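Long-range contacts in beta sliding clamp (Bartonella birtlesii LL-WM9, PDB 6PTR), which probably tethers DNA polymerases and other proteins to DNA, conferring processivity, as a ring-shaped head-to-tail homodimer that encircles the duplex: residues D268-V273 and A323-P329; N274-F278 and L346-M351; A281-V285 and A317-L321. The contacts are given in a common frame with arbitrary orientation. Residue numbers count along the deposited sequence, not the author numbering.

Contact 1 of 3, residues D268-V273 and A323-P329; sequences DRKLIV and ATYTSEP
From Arg269 on, residues 268-273 are extended (phi -108 to -133°, psi 119 to 157°) and run antiparallel to loop 323-329. Asp268 (psi 8°) forms a classic beta bulge with Arg269 opposite Leu355. Arg269 directs its CA-to-CB bond toward the loop; chi1 m and chi2 t then carry CD to 3.3 Å from Tyr325 OH, and NH1 bonds weakly to Glu328 O (3.3 Å), which also accepts from Tyr325 OH (2.6 Å). Lys270 O accepts from a water (2.7 Å) that accepts from Thr326 N (2.9 Å). Leu271 (chi1 t) sets CD1 3.6 Å from Ala323 CB and CB 3.9 Å from Tyr325 CD1. Ile272 and Thr324 form a single hydrogen-bonded antiparallel bridge, Ile272 N to Thr324 O 3.0 Å and Thr324 N to Ile272 O 2.9 Å. Val273 CG1 lies 3.9 Å from Ala323 CB. This is packing between two C-terminal-domain sheets: edge strand 269-274, paired with 350-355 on its other side, is tied to the loop joining strands 315-322 and 330-335 of the second.

Contact 2 of 3, residues N274-F278 and L346-M351; sequences NRQDF and LSSDEM
A strand-to-helix junction meets the turn leading into strand 350-355. Asn274 and Glu350 form an antiparallel non-hydrogen-bonded pair, CA to CA 5.0 Å; residues 275-278 then turn helical (phi near -65°, psi near -43°). Asn274 is the N-cap: with chi1 t and chi2 -72°, its OD1 accepts from Asp277 N at 2.8 Å, while Phe278 N bonds to Asn274 O at 2.9 Å. The backbone link across the segments is Arg275 N to Asp349 O, 2.8 Å and nearly linear at 174°.

Arg275 dominates the side-chain geometry, burying 117 Å². Two t rotamers extend it, then chi3 p and chi4 89° swing the guanidinium into the turn, where NE donates to Ser348 O (2.7 Å, 176°). One guanidinium face lies against Leu346 O, 3.1 Å from CZ, an approach too far out of the plane for hydrogen bonding. NH2 reaches a water at 2.8 Å, which donates to Ser347 O (3.0 Å) and Asp349 OD1 (3.2 Å). The arginine thus binds the turn directly through the Ser348 carbonyl, and through water to the Ser347 carbonyl and the Asp349 carboxylate. Met351, t at all three chi angles, brings SD 4.0 Å from Phe278 CD2 and 4.9 Å from the ring centroid, an oblique Met-aromatic contact; Phe278 is itself t at chi1.

Arg275 NH1 also bonds to Ala343 O of helix 336-345, and Ser348 OG to Asp366 OD1 of strand 362-366. Phe278 packs edge-to-face with Phe353 of strand 350-355 and touches Leu321 of strand 315-322, so the helix start is held between two sheets.

Contact 3 of 3, residues A281-V285 and A317-L321; sequences AVDRV and AEDQL
Helix 281-285 packs along strand 317-321 with axes 8.1 Å apart at closest approach and running nearly antiparallel, 166° between their directions. The strand is fully extended (phi -138 to -154°, psi 135 to 171°), and the CA-to-CB bonds of Ala317, Asp319 and Leu321 point toward the helix.

Ala317 comes closest in backbone, its CA 5.0 Å from that of Val285; its CB lies 3.8 Å from Val285 CB and 3.5 Å from Val285 O. At Glu318 the CA-to-CB bond points away from the helix, and OE2 bonds to His115 ND1 of the second subunit, but its backbone C is 3.6 Å from Val285 CG1. Asp319 provides the polar link: OD2 accepts from Arg284 NH2 (2.9 Å) and Arg284 NE (3.1 Å) in a salt bridge, while OD1 takes Gln320 N at 2.8 Å. Arg284 reaches it with chi1 m, chi2 t, chi3 m. Asp319 OD2 also bonds to Thr114 of the second subunit, so one carboxylate oxygen joins helix, strand and dimer partner. At Leu321 (chi1 m, chi2 t), CD2 lies 4.0 Å from Ala281 CB.

Such helix-on-sheet packing at a subunit boundary fits the head-to-tail ring. Ala317 and Glu318 pair antiparallel with a strand of the second subunit, continuing the sheet across the interface, while strand 304-311 flanks 315-322 within the chain and helix 336-345 packs against Val282.

All three contacts belong to the C-terminal domain and share strand 269-274 running into helix 275-285. Contacts 1 and 2, centres about 15 Å apart, meet directly: Val273 O to Met351 N is 2.9 Å, a probable hydrogen bond, and Val273 CG2 packs 3.7 Å from Phe278 CB. Contacts 2 and 3, also about 15 Å apart between centres, meet where Leu321 packs on the first turn of the helix, its CD1 3.6 Å from Phe278 CA. Contacts 1 and 3 (centres about 18 Å apart) merely adjoin in sequence. Contact 3 alone reaches the second subunit. The bound griselimycin probably lies, as in relatives, between the central and C-terminal domains; no direct role in its binding is inferred here.

Contact 1 of 3, residues D268-V273 and A323-P329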
ATOM      1  N   ASP C 268      -9.661 -23.082  35.599  1.00 33.30           N
ATOM      2  CA  ASP C 268     -10.054 -22.578  36.911  1.00 35.83           C
ATOM      3  C   ASP C 268      -9.243 -21.385  37.405  1.00 37.15           C
ATOM      4  O   ASP C 268      -9.372 -21.018  38.579  1.00 40.19           O
ATOM      5  CB  ASP C 268      -9.976 -23.711  37.939  1.00 43.95           C
ATOM      6  CG  ASP C 268      -8.571 -24.284  38.075  1.00 45.23           C
ATOM      7  OD1 ASP C 268      -7.777 -24.164  37.119  1.00 50.09           O
ATOM      8  OD2 ASP C 268      -8.258 -24.854  39.137  1.00 56.86           O
ATOM      9  N   ARG C 269      -8.391 -20.796  36.581  1.00 25.05           N
ATOM     10  CA  ARG C 269      -7.690 -19.555  36.904  1.00 23.14           C
ATOM     11  C   ARG C 269      -8.222 -18.448  36.003  1.00 28.90           C
ATOM     12  O   ARG C 269      -8.073 -18.524  34.781  1.00 27.55           O
ATOM     13  CB  ARG C 269      -6.182 -19.688  36.689  1.00 25.63           C
ATOM     14  CG  ARG C 269      -5.545 -20.795  37.507  1.00 31.42           C
ATOM     15  CD  ARG C 269      -4.030 -20.750  37.416  1.00 36.65           C
ATOM     16  NE  ARG C 269      -3.454 -22.089  37.319  1.00 51.73           N
ATOM     17  CZ  ARG C 269      -2.182 -22.381  37.580  1.00 42.35           C
ATOM     18  NH1 ARG C 269      -1.353 -21.431  37.991  1.00 40.15           N
ATOM     19  NH2 ARG C 269      -1.749 -23.624  37.448  1.00 50.62           N
ATOM     20  N   LYS C 270      -8.791 -17.406  36.592  1.00 24.72           N
ATOM     21  CA  LYS C 270      -9.406 -16.339  35.810  1.00 23.35           C
ATOM     22  C   LYS C 270      -8.553 -15.080  35.872  1.00 22.49           C
ATOM     23  O   LYS C 270      -8.222 -14.605  36.961  1.00 26.18           O
ATOM     24  CB  LYS C 270     -10.820 -16.037  36.322  1.00 26.25           C
ATOM     25  CG  LYS C 270     -11.527 -14.931  35.536  1.00 27.22           C
ATOM     26  CD  LYS C 270     -13.052 -14.986  35.741  1.00 31.69           C
ATOM     27  CE  LYS C 270     -13.527 -14.181  36.891  1.00 37.64           C
ATOM     28  NZ  LYS C 270     -15.032 -14.180  36.934  1.00 29.49           N
ATOM     29  N   LEU C 271      -8.210 -14.541  34.705  1.00 21.91           N
ATOM     30  CA  LEU C 271      -7.468 -13.292  34.584  1.00 21.45           C
ATOM     31  C   LEU C 271      -8.354 -12.284  33.868  1.00 25.25           C
ATOM     32  O   LEU C 271      -8.875 -12.585  32.791  1.00 24.56           O
ATOM     33  CB  LEU C 271      -6.161 -13.503  33.814  1.00 20.00           C
ATOM     34  CG  LEU C 271      -5.432 -12.258  33.287  1.00 22.24           C
ATOM     35  CD1 LEU C 271      -4.957 -11.392  34.469  1.00 24.27           C
ATOM     36  CD2 LEU C 271      -4.251 -12.613  32.378  1.00 24.02           C
ATOM     37  N   ILE C 272      -8.548 -11.111  34.467  1.00 22.59           N
ATOM     38  CA  ILE C 272      -9.267 -10.017  33.823  1.00 28.29           C
ATOM     39  C   ILE C 272      -8.307  -8.854  33.653  1.00 27.60           C
ATOM     40  O   ILE C 272      -7.645  -8.448  34.612  1.00 27.60           O
ATOM     41  CB  ILE C 272     -10.492  -9.545  34.619  1.00 30.60           C
ATOM     42  CG1 ILE C 272     -11.385 -10.715  35.035  1.00 31.82           C
ATOM     43  CG2 ILE C 272     -11.263  -8.546  33.770  1.00 30.50           C
ATOM     44  CD1 ILE C 272     -12.538 -10.292  35.955  1.00 37.36           C
ATOM     45  N   VAL C 273      -8.253  -8.303  32.445  1.00 27.62           N
ATOM     46  CA  VAL C 273      -7.407  -7.155  32.172  1.00 27.20           C
ATOM     47  C   VAL C 273      -8.230  -6.133  31.404  1.00 26.72           C
ATOM     48  O   VAL C 273      -9.226  -6.462  30.758  1.00 26.00           O
ATOM     49  CB  VAL C 273      -6.132  -7.534  31.376  1.00 27.18           C
ATOM     50  CG1 VAL C 273      -5.243  -8.475  32.185  1.00 29.02           C
ATOM     51  CG2 VAL C 273      -6.500  -8.168  30.054  1.00 24.01           C
ATOM     52  N   ALA C 323      -4.037  -5.961  36.886  1.00 30.57           N
ATOM     53  CA  ALA C 323      -4.895  -7.056  36.470  1.00 32.51           C
ATOM     54  C   ALA C 323      -5.730  -7.466  37.664  1.00 33.99           C
ATOM     55  O   ALA C 323      -5.365  -7.219  38.813  1.00 34.11           O
ATOM     56  CB  ALA C 323      -4.088  -8.245  35.945  1.00 34.24           C
ATOM     57  N   THR C 324      -6.868  -8.080  37.386  1.00 28.94           N
ATOM     58  CA  THR C 324      -7.640  -8.752  38.419  1.00 33.55           C
ATOM     59  C   THR C 324      -7.296 -10.233  38.330  1.00 34.65           C
ATOM     60  O   THR C 324      -7.561 -10.886  37.315  1.00 34.30           O
ATOM     61  CB  THR C 324      -9.128  -8.484  38.243  1.00 38.12           C
ATOM     62  OG1 THR C 324      -9.351  -7.072  38.364  1.00 38.88           O
ATOM     63  CG2 THR C 324      -9.922  -9.208  39.299  1.00 43.94           C
ATOM     64  N   TYR C 325      -6.664 -10.749  39.373  1.00 28.66           N
ATOM     65  CA  TYR C 325      -6.184 -12.126  39.368  1.00 29.26           C
ATOM     66  C   TYR C 325      -5.893 -12.502  40.805  1.00 38.36           C
ATOM     67  O   TYR C 325      -5.118 -11.812  41.477  1.00 40.49           O
ATOM     68  CB  TYR C 325      -4.941 -12.274  38.517  1.00 31.75           C
ATOM     69  CG  TYR C 325      -4.452 -13.694  38.361  1.00 32.30           C
ATOM     70  CD1 TYR C 325      -4.960 -14.509  37.359  1.00 32.02           C
ATOM     71  CD2 TYR C 325      -3.452 -14.209  39.191  1.00 35.18           C
ATOM     72  CE1 TYR C 325      -4.518 -15.803  37.199  1.00 27.67           C
ATOM     73  CE2 TYR C 325      -2.996 -15.508  39.032  1.00 31.17           C
ATOM     74  CZ  TYR C 325      -3.531 -16.293  38.029  1.00 32.11           C
ATOM     75  OH  TYR C 325      -3.092 -17.578  37.839  1.00 37.31           O
ATOM     76  N   THR C 326      -6.523 -13.577  41.275  1.00 36.58           N
ATOM     77  CA  THR C 326      -6.387 -14.008  42.657  1.00 39.52           C
ATOM     78  C   THR C 326      -5.970 -15.471  42.769  1.00 39.67           C
ATOM     79  O   THR C 326      -6.052 -16.039  43.861  1.00 47.72           O
ATOM     80  CB  THR C 326      -7.703 -13.769  43.421  1.00 42.55           C
ATOM     81  OG1 THR C 326      -8.770 -14.499  42.803  1.00 41.68           O
ATOM     82  CG2 THR C 326      -8.067 -12.293  43.421  1.00 40.06           C
ATOM     83  N   SER C 327      -5.518 -16.093  41.679  1.00 37.86           N
ATOM     84  CA  SER C 327      -5.176 -17.505  41.683  1.00 36.90           C
ATOM     85  C   SER C 327      -3.680 -17.705  41.926  1.00 42.03           C
ATOM     86  O   SER C 327      -2.925 -16.768  42.191  1.00 40.04           O
ATOM     87  CB  SER C 327      -5.601 -18.167  40.374  1.00 39.04           C
ATOM     88  OG  SER C 327      -6.989 -18.008  40.124  1.00 52.39           O
ATOM     89  N   GLU C 328      -3.262 -18.959  41.846  1.00 46.18           N
ATOM     90  CA  GLU C 328      -1.854 -19.310  41.945  1.00 49.55           C
ATOM     91  C   GLU C 328      -1.069 -18.593  40.848  1.00 43.47           C
ATOM     92  O   GLU C 328      -1.507 -18.586  39.689  1.00 38.08           O
ATOM     93  CB  GLU C 328      -1.712 -20.829  41.812  1.00 63.83           C
ATOM     94  CG  GLU C 328      -0.306 -21.387  41.951  1.00 77.96           C
ATOM     95  CD  GLU C 328      -0.254 -22.880  41.642  1.00 84.38           C
ATOM     96  OE1 GLU C 328      -1.334 -23.493  41.482  1.00 85.32           O
ATOM     97  OE2 GLU C 328       0.863 -23.436  41.555  1.00 84.83           O
ATOM     98  N   PRO C 329       0.064 -17.963  41.168  1.00 41.67           N
ATOM     99  CA  PRO C 329       0.850 -17.286  40.123  1.00 35.26           C
ATOM    100  C   PRO C 329       1.152 -18.225  38.959  1.00 33.51           C
ATOM    101  O   PRO C 329       1.288 -19.435  39.127  1.00 33.45           O
ATOM    102  CB  PRO C 329       2.124 -16.862  40.858  1.00 40.19           C
ATOM    103  CG  PRO C 329       1.661 -16.696  42.315  1.00 44.47           C
ATOM    104  CD  PRO C 329       0.642 -17.786  42.514  1.00 45.43           C
TER
HETATM  105  O   HOH W   1      -8.264 -15.107  39.594  1.00 39.74           O

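Contact 2 of 3, residues N274-F278 and L346-M351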
ATOM      1  N   ASN C 274      -7.800  -4.882  31.486  1.00 25.20           N
ATOM      2  CA  ASN C 274      -8.329  -3.859  30.602  1.00 30.15           C
ATOM      3  C   ASN C 274      -7.882  -4.176  29.190  1.00 27.99           C
ATOM      4  O   ASN C 274      -6.678  -4.245  28.913  1.00 27.67           O
ATOM      5  CB  ASN C 274      -7.841  -2.478  31.015  1.00 27.70           C
ATOM      6  CG  ASN C 274      -8.349  -1.387  30.101  1.00 32.52           C
ATOM      7  OD1 ASN C 274      -7.910  -1.257  28.963  1.00 28.50           O
ATOM      8  ND2 ASN C 274      -9.272  -0.587  30.603  1.00 33.35           N
ATOM      9  N   ARG C 275      -8.846  -4.355  28.291  1.00 26.70           N
ATOM     10  CA  ARG C 275      -8.513  -4.887  26.974  1.00 28.11           C
ATOM     11  C   ARG C 275      -7.579  -3.953  26.214  1.00 26.20           C
ATOM     12  O   ARG C 275      -6.624  -4.408  25.572  1.00 22.64           O
ATOM     13  CB  ARG C 275      -9.788  -5.135  26.169  1.00 29.75           C
ATOM     14  CG  ARG C 275      -9.530  -5.755  24.818  1.00 28.15           C
ATOM     15  CD  ARG C 275     -10.802  -6.175  24.172  1.00 31.20           C
ATOM     16  NE  ARG C 275     -11.641  -5.021  23.942  1.00 32.76           N
ATOM     17  CZ  ARG C 275     -11.600  -4.274  22.847  1.00 44.65           C
ATOM     18  NH1 ARG C 275     -10.768  -4.577  21.857  1.00 40.44           N
ATOM     19  NH2 ARG C 275     -12.408  -3.226  22.735  1.00 51.66           N
ATOM     20  N   GLN C 276      -7.851  -2.652  26.261  1.00 25.81           N
ATOM     21  CA  GLN C 276      -7.061  -1.686  25.508  0.51 27.28           C
ATOM     22  C   GLN C 276      -5.650  -1.572  26.075  1.00 27.42           C
ATOM     23  O   GLN C 276      -4.664  -1.501  25.331  1.00 26.11           O
ATOM     24  CB  GLN C 276      -7.789  -0.337  25.531  0.51 30.81           C
ATOM     25  CG  GLN C 276      -9.190  -0.341  24.879  0.51 35.74           C
ATOM     26  CD  GLN C 276     -10.334  -0.984  25.715  0.51 37.98           C
ATOM     27  OE1 GLN C 276     -10.209  -1.253  26.920  0.51 26.22           O
ATOM     28  NE2 GLN C 276     -11.463  -1.221  25.051  0.51 36.88           N
ATOM     29  N   ASP C 277      -5.543  -1.544  27.403  1.00 29.52           N
ATOM     30  CA  ASP C 277      -4.227  -1.473  28.034  1.00 22.03           C
ATOM     31  C   ASP C 277      -3.408  -2.720  27.733  1.00 22.96           C
ATOM     32  O   ASP C 277      -2.193  -2.637  27.506  1.00 25.65           O
ATOM     33  CB  ASP C 277      -4.398  -1.283  29.541  1.00 24.12           C
ATOM     34  CG  ASP C 277      -4.983   0.067  29.895  1.00 36.10           C
ATOM     35  OD1 ASP C 277      -4.973   0.991  29.044  1.00 33.59           O
ATOM     36  OD2 ASP C 277      -5.448   0.211  31.038  1.00 37.81           O
ATOM     37  N   PHE C 278      -4.056  -3.892  27.753  1.00 22.09           N
ATOM     38  CA  PHE C 278      -3.373  -5.150  27.436  1.00 22.87           C
ATOM     39  C   PHE C 278      -2.931  -5.175  25.981  1.00 20.47           C
ATOM     40  O   PHE C 278      -1.786  -5.527  25.667  1.00 19.86           O
ATOM     41  CB  PHE C 278      -4.310  -6.325  27.735  1.00 21.88           C
ATOM     42  CG  PHE C 278      -3.750  -7.670  27.366  1.00 22.79           C
ATOM     43  CD1 PHE C 278      -2.842  -8.302  28.198  1.00 24.35           C
ATOM     44  CD2 PHE C 278      -4.126  -8.297  26.187  1.00 25.38           C
ATOM     45  CE1 PHE C 278      -2.322  -9.542  27.860  1.00 20.90           C
ATOM     46  CE2 PHE C 278      -3.596  -9.533  25.838  1.00 22.42           C
ATOM     47  CZ  PHE C 278      -2.715 -10.157  26.680  1.00 19.11           C
ATOM     48  N   LEU C 346     -12.922  -8.572  20.472  1.00 29.32           N
ATOM     49  CA  LEU C 346     -13.765  -8.250  21.600  1.00 30.90           C
ATOM     50  C   LEU C 346     -14.183  -6.795  21.545  1.00 29.64           C
ATOM     51  O   LEU C 346     -13.487  -5.952  20.979  1.00 40.38           O
ATOM     52  CB  LEU C 346     -13.012  -8.532  22.897  1.00 28.91           C
ATOM     53  CG  LEU C 346     -12.429  -9.937  22.983  1.00 32.10           C
ATOM     54  CD1 LEU C 346     -11.622 -10.096  24.277  1.00 29.36           C
ATOM     55  CD2 LEU C 346     -13.552 -10.959  22.902  1.00 37.06           C
ATOM     56  N   SER C 347     -15.326  -6.502  22.149  1.00 33.91           N
ATOM     57  CA  SER C 347     -15.866  -5.159  22.116  1.00 40.05           C
ATOM     58  C   SER C 347     -15.910  -4.489  23.479  1.00 45.43           C
ATOM     59  O   SER C 347     -16.228  -3.298  23.551  1.00 52.79           O
ATOM     60  CB  SER C 347     -17.278  -5.179  21.518  1.00 42.74           C
ATOM     61  OG  SER C 347     -18.161  -5.931  22.335  1.00 48.16           O
ATOM     62  N   SER C 348     -15.609  -5.205  24.552  1.00 35.16           N
ATOM     63  CA  SER C 348     -15.804  -4.660  25.887  1.00 37.46           C
ATOM     64  C   SER C 348     -14.492  -4.132  26.449  1.00 36.64           C
ATOM     65  O   SER C 348     -13.405  -4.445  25.956  1.00 37.81           O
ATOM     66  CB  SER C 348     -16.391  -5.716  26.823  1.00 32.94           C
ATOM     67  OG  SER C 348     -15.448  -6.692  27.149  1.00 35.88           O
ATOM     68  N   ASP C 349     -14.609  -3.318  27.496  1.00 34.75           N
ATOM     69  CA  ASP C 349     -13.409  -2.845  28.169  1.00 31.79           C
ATOM     70  C   ASP C 349     -12.645  -3.976  28.835  1.00 29.37           C
ATOM     71  O   ASP C 349     -11.446  -3.829  29.062  1.00 30.46           O
ATOM     72  CB  ASP C 349     -13.741  -1.800  29.222  1.00 41.08           C
ATOM     73  CG  ASP C 349     -14.436  -0.578  28.643  1.00 55.21           C
ATOM     74  OD1 ASP C 349     -14.290  -0.322  27.427  1.00 58.37           O
ATOM     75  OD2 ASP C 349     -15.118   0.127  29.412  1.00 59.99           O
ATOM     76  N   GLU C 350     -13.295  -5.097  29.134  1.00 28.33           N
ATOM     77  CA  GLU C 350     -12.701  -6.135  29.966  1.00 32.99           C
ATOM     78  C   GLU C 350     -12.440  -7.385  29.136  1.00 31.72           C
ATOM     79  O   GLU C 350     -13.363  -7.933  28.523  1.00 39.58           O
ATOM     80  CB  GLU C 350     -13.622  -6.447  31.147  1.00 38.25           C
ATOM     81  CG  GLU C 350     -14.130  -5.161  31.773  1.00 42.82           C
ATOM     82  CD  GLU C 350     -15.170  -5.350  32.848  1.00 50.04           C
ATOM     83  OE1 GLU C 350     -15.207  -4.506  33.769  1.00 42.29           O
ATOM     84  OE2 GLU C 350     -15.958  -6.314  32.761  1.00 55.56           O
ATOM     85  N   MET C 351     -11.202  -7.860  29.160  1.00 27.28           N
ATOM     86  CA  MET C 351     -10.818  -9.090  28.485  1.00 20.67           C
ATOM     87  C   MET C 351     -10.547 -10.155  29.540  1.00 26.76           C
ATOM     88  O   MET C 351      -9.754  -9.930  30.457  1.00 25.40           O
ATOM     89  CB  MET C 351      -9.580  -8.861  27.627  1.00 21.33           C
ATOM     90  CG  MET C 351      -9.130 -10.067  26.857  1.00 23.13           C
ATOM     91  SD  MET C 351      -7.867  -9.537  25.683  1.00 24.64           S
ATOM     92  CE  MET C 351      -7.627 -11.035  24.734  1.00 25.36           C
TER
HETATM   93  O   HOH W   2     -13.867  -1.680  24.537  1.00 46.35           O

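Contact 3 of 3, residues A281-V285 and A317-L321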
ATOM      1  N   ALA C 281       0.017  -2.786  25.372  1.00 20.34           N
ATOM      2  CA  ALA C 281       1.257  -3.305  25.961  1.00 18.59           C
ATOM      3  C   ALA C 281       1.831  -4.456  25.146  1.00 17.41           C
ATOM      4  O   ALA C 281       3.045  -4.512  24.916  1.00 17.67           O
ATOM      5  CB  ALA C 281       1.003  -3.753  27.396  1.00 15.88           C
ATOM      6  N   VAL C 282       0.977  -5.391  24.716  1.00 18.44           N
ATOM      7  CA  VAL C 282       1.435  -6.494  23.881  1.00 16.47           C
ATOM      8  C   VAL C 282       1.980  -5.958  22.572  1.00 18.63           C
ATOM      9  O   VAL C 282       3.023  -6.409  22.087  1.00 17.72           O
ATOM     10  CB  VAL C 282       0.296  -7.504  23.634  1.00 17.91           C
ATOM     11  CG1 VAL C 282       0.699  -8.524  22.549  1.00 19.79           C
ATOM     12  CG2 VAL C 282      -0.079  -8.205  24.930  1.00 20.08           C
ATOM     13  N   ASP C 283       1.261  -5.011  21.964  1.00 17.60           N
ATOM     14  CA  ASP C 283       1.734  -4.381  20.739  1.00 19.01           C
ATOM     15  C   ASP C 283       3.123  -3.784  20.945  1.00 21.09           C
ATOM     16  O   ASP C 283       4.032  -3.999  20.133  1.00 20.17           O
ATOM     17  CB  ASP C 283       0.718  -3.316  20.288  1.00 20.33           C
ATOM     18  CG  ASP C 283       1.027  -2.753  18.910  1.00 28.71           C
ATOM     19  OD1 ASP C 283       1.710  -3.443  18.120  1.00 27.82           O
ATOM     20  OD2 ASP C 283       0.578  -1.619  18.615  1.00 32.12           O
ATOM     21  N   ARG C 284       3.322  -3.064  22.052  1.00 21.02           N
ATOM     22  CA  ARG C 284       4.615  -2.431  22.285  1.00 17.34           C
ATOM     23  C   ARG C 284       5.732  -3.465  22.412  1.00 17.68           C
ATOM     24  O   ARG C 284       6.741  -3.376  21.706  1.00 20.68           O
ATOM     25  CB  ARG C 284       4.553  -1.544  23.533  1.00 18.13           C
ATOM     26  CG  ARG C 284       3.721  -0.280  23.311  1.00 19.56           C
ATOM     27  CD  ARG C 284       3.841   0.680  24.485  1.00 21.87           C
ATOM     28  NE  ARG C 284       3.347   0.139  25.751  1.00 22.49           N
ATOM     29  CZ  ARG C 284       2.120   0.321  26.228  1.00 28.65           C
ATOM     30  NH1 ARG C 284       1.226   1.019  25.537  1.00 26.24           N
ATOM     31  NH2 ARG C 284       1.788  -0.182  27.417  1.00 24.65           N
ATOM     32  N   VAL C 285       5.575  -4.462  23.297  1.00 18.22           N
ATOM     33  CA  VAL C 285       6.715  -5.344  23.567  1.00 14.90           C
ATOM     34  C   VAL C 285       6.971  -6.271  22.393  1.00 19.83           C
ATOM     35  O   VAL C 285       8.114  -6.704  22.202  1.00 17.66           O
ATOM     36  CB  VAL C 285       6.550  -6.129  24.900  1.00 12.72           C
ATOM     37  CG1 VAL C 285       6.476  -5.158  26.098  1.00 18.23           C
ATOM     38  CG2 VAL C 285       5.304  -7.020  24.877  1.00 16.20           C
ATOM     39  N   ALA C 317      12.106  -6.853  25.774  1.00 16.95           N
ATOM     40  CA  ALA C 317      11.090  -5.823  25.960  1.00 16.20           C
ATOM     41  C   ALA C 317      10.172  -6.293  27.071  1.00 21.87           C
ATOM     42  O   ALA C 317       9.772  -7.456  27.083  1.00 24.35           O
ATOM     43  CB  ALA C 317      10.297  -5.595  24.670  1.00 18.34           C
ATOM     44  N   GLU C 318       9.835  -5.401  27.996  1.00 16.14           N
ATOM     45  CA  GLU C 318       8.923  -5.783  29.059  1.00 15.18           C
ATOM     46  C   GLU C 318       7.937  -4.653  29.310  1.00 20.40           C
ATOM     47  O   GLU C 318       8.175  -3.503  28.945  1.00 21.02           O
ATOM     48  CB  GLU C 318       9.674  -6.137  30.347  1.00 22.46           C
ATOM     49  CG  GLU C 318      10.519  -5.050  30.938  1.00 30.18           C
ATOM     50  CD  GLU C 318      11.233  -5.496  32.217  1.00 44.37           C
ATOM     51  OE1 GLU C 318      11.245  -6.716  32.508  1.00 43.68           O
ATOM     52  OE2 GLU C 318      11.776  -4.630  32.931  1.00 47.95           O
ATOM     53  N   ASP C 319       6.812  -5.010  29.925  1.00 18.95           N
ATOM     54  CA  ASP C 319       5.814  -4.031  30.331  1.00 17.20           C
ATOM     55  C   ASP C 319       5.042  -4.621  31.505  1.00 20.28           C
ATOM     56  O   ASP C 319       5.214  -5.790  31.868  1.00 24.13           O
ATOM     57  CB  ASP C 319       4.890  -3.672  29.154  1.00 18.04           C
ATOM     58  CG  ASP C 319       4.381  -2.236  29.210  1.00 26.02           C
ATOM     59  OD1 ASP C 319       4.198  -1.679  30.322  1.00 25.90           O
ATOM     60  OD2 ASP C 319       4.165  -1.663  28.121  1.00 26.21           O
ATOM     61  N   GLN C 320       4.209  -3.799  32.126  1.00 21.94           N
ATOM     62  CA  GLN C 320       3.448  -4.284  33.272  1.00 23.97           C
ATOM     63  C   GLN C 320       2.087  -3.601  33.291  1.00 28.17           C
ATOM     64  O   GLN C 320       1.964  -2.431  32.917  1.00 26.26           O
ATOM     65  CB  GLN C 320       4.223  -4.024  34.568  1.00 26.91           C
ATOM     66  CG  GLN C 320       3.562  -4.506  35.841  1.00 34.85           C
ATOM     67  CD  GLN C 320       4.501  -4.430  37.027  1.00 50.51           C
ATOM     68  OE1 GLN C 320       5.723  -4.487  36.872  1.00 51.01           O
ATOM     69  NE2 GLN C 320       3.938  -4.296  38.219  1.00 56.66           N
ATOM     70  N   LEU C 321       1.070  -4.339  33.732  1.00 24.47           N
ATOM     71  CA  LEU C 321      -0.291  -3.825  33.793  1.00 29.14           C
ATOM     72  C   LEU C 321      -0.942  -4.278  35.083  1.00 33.01           C
ATOM     73  O   LEU C 321      -0.629  -5.351  35.607  1.00 28.57           O
ATOM     74  CB  LEU C 321      -1.161  -4.330  32.639  1.00 33.25           C
ATOM     75  CG  LEU C 321      -0.659  -4.193  31.222  1.00 50.14           C
ATOM     76  CD1 LEU C 321      -1.313  -5.267  30.396  1.00 55.02           C
ATOM     77  CD2 LEU C 321      -1.034  -2.809  30.724  1.00 57.82           C
TER